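Local coordinates for protein EmGH1 (Erythrobacter marinus, PDB 5Z87) that probably hydrolyses beta-glucosidic bonds, as a member of glycosyl hydrolase family 3, at residues E566-L569 against A570-K573. Residues are numbered along the deposited sequence; the frame is centred on the assembly and turned at random.
Sequences EALL and ALGK
L571 folds back over the last carbonyls of helix 561-569. Its CB lies 3.3 Å from L568 O. CG, turned anti to the carbonyl carbon (chi1 -54°), stays over that same oxygen and also comes 3.7 Å from A567 O. The two methyls then part: CD2 approaches A567 O, while CD1 stays 4.1 Å from L568 O and only loosely faces L568 CD2, 4.5 Å away. Cut back to alanine, this residue would probably lose the loose contact with L568 CD2 and the packing on A522, and leave the A567 carbonyl less covered.

The backbone shows how the helix stops. A570 N still makes an i to i-4 bond to E566 O, but L571 N reaches only three residues back, to L568 O, from well above the carbonyl plane. G572 N closes a type I beta turn on L569 O at 3.0 Å, and G572 itself takes positive phi (77°), a value that favours glycine. Two waters carry the link onward: one joins L568 O to K573 N, the other L569 O to K573 O.

This is the surface link between helix 561-569 and strand 574-580 in the family's C-terminal domain. L571 and L568 both rest on A522 of helix 508-522, L568 continues inward to I528 and M530 of strand 527-533, and K573 NZ donates hydrogen bonds to the carbonyls of Q523 and C525.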
loop_
_atom_site.group_PDB
_atom_site.type_symbol
_atom_site.label_atom_id
_atom_site.label_comp_id
_atom_site.label_asym_id
_atom_site.label_seq_id
_atom_site.Cartn_x
_atom_site.Cartn_y
_atom_site.Cartn_z
ATOM N N GLU A 566 -23.051 18.228 14.018
ATOM C CA GLU A 566 -24.246 17.577 14.542
ATOM C C GLU A 566 -24.998 18.479 15.521
ATOM O O GLU A 566 -26.235 18.435 15.573
ATOM C CB GLU A 566 -23.868 16.248 15.195
ATOM C CG GLU A 566 -23.114 15.321 14.257
ATOM C CD GLU A 566 -22.928 13.938 14.837
ATOM O OE1 GLU A 566 -21.860 13.672 15.448
ATOM O OE2 GLU A 566 -23.862 13.121 14.688
ATOM N N ALA A 567 -24.279 19.314 16.284
ATOM C CA ALA A 567 -24.949 20.224 17.209
ATOM C C ALA A 567 -25.817 21.220 16.459
ATOM O O ALA A 567 -26.931 21.529 16.894
ATOM C CB ALA A 567 -23.931 20.956 18.079
ATOM N N LEU A 568 -25.329 21.729 15.327
ATOM C CA LEU A 568 -26.096 22.696 14.546
ATOM C C LEU A 568 -27.221 22.021 13.776
ATOM O O LEU A 568 -28.311 22.592 13.624
ATOM C CB LEU A 568 -25.172 23.452 13.584
ATOM C CG LEU A 568 -24.113 24.335 14.261
ATOM C CD1 LEU A 568 -23.125 24.923 13.251
ATOM C CD2 LEU A 568 -24.782 25.460 15.074
ATOM N N LEU A 569 -26.967 20.808 13.278
ATOM C CA LEU A 569 -27.984 20.112 12.505
ATOM C C LEU A 569 -29.191 19.767 13.366
ATOM O O LEU A 569 -30.329 19.801 12.883
ATOM C CB LEU A 569 -27.376 18.857 11.867
ATOM C CG LEU A 569 -26.460 19.123 10.664
ATOM C CD1 LEU A 569 -25.612 17.907 10.325
ATOM C CD2 LEU A 569 -27.254 19.566 9.463
ATOM N N ALA A 570 -28.966 19.483 14.646
ATOM C CA ALA A 570 -30.059 19.105 15.532
ATOM C C ALA A 570 -31.070 20.232 15.723
ATOM O O ALA A 570 -32.195 19.970 16.158
ATOM C CB ALA A 570 -29.495 18.655 16.880
ATOM N N LEU A 571 -30.696 21.471 15.396
ATOM C CA LEU A 571 -31.601 22.605 15.509
ATOM C C LEU A 571 -32.711 22.581 14.461
ATOM O O LEU A 571 -33.709 23.292 14.621
ATOM C CB LEU A 571 -30.811 23.912 15.400
ATOM C CG LEU A 571 -29.643 24.050 16.382
ATOM C CD1 LEU A 571 -29.083 25.464 16.392
ATOM C CD2 LEU A 571 -30.043 23.620 17.781
ATOM N N GLY A 572 -32.562 21.806 13.393
ATOM C CA GLY A 572 -33.629 21.696 12.421
ATOM C C GLY A 572 -33.777 22.857 11.464
ATOM O O GLY A 572 -34.782 22.920 10.744
ATOM N N LYS A 573 -32.822 23.780 11.421
ATOM C CA LYS A 573 -32.871 24.855 10.444
ATOM C C LYS A 573 -32.311 24.389 9.100
ATOM O O LYS A 573 -31.729 23.310 8.977
ATOM C CB LYS A 573 -32.098 26.071 10.950
ATOM C CG LYS A 573 -32.753 26.764 12.136
ATOM C CD LYS A 573 -31.790 26.868 13.308
ATOM C CE LYS A 573 -32.489 27.406 14.554
ATOM N NZ LYS A 573 -33.235 28.663 14.265
HETATM O O HOH W 1 -30.039 22.962 11.901
HETATM O O HOH W 2 -31.120 20.827 10.165
#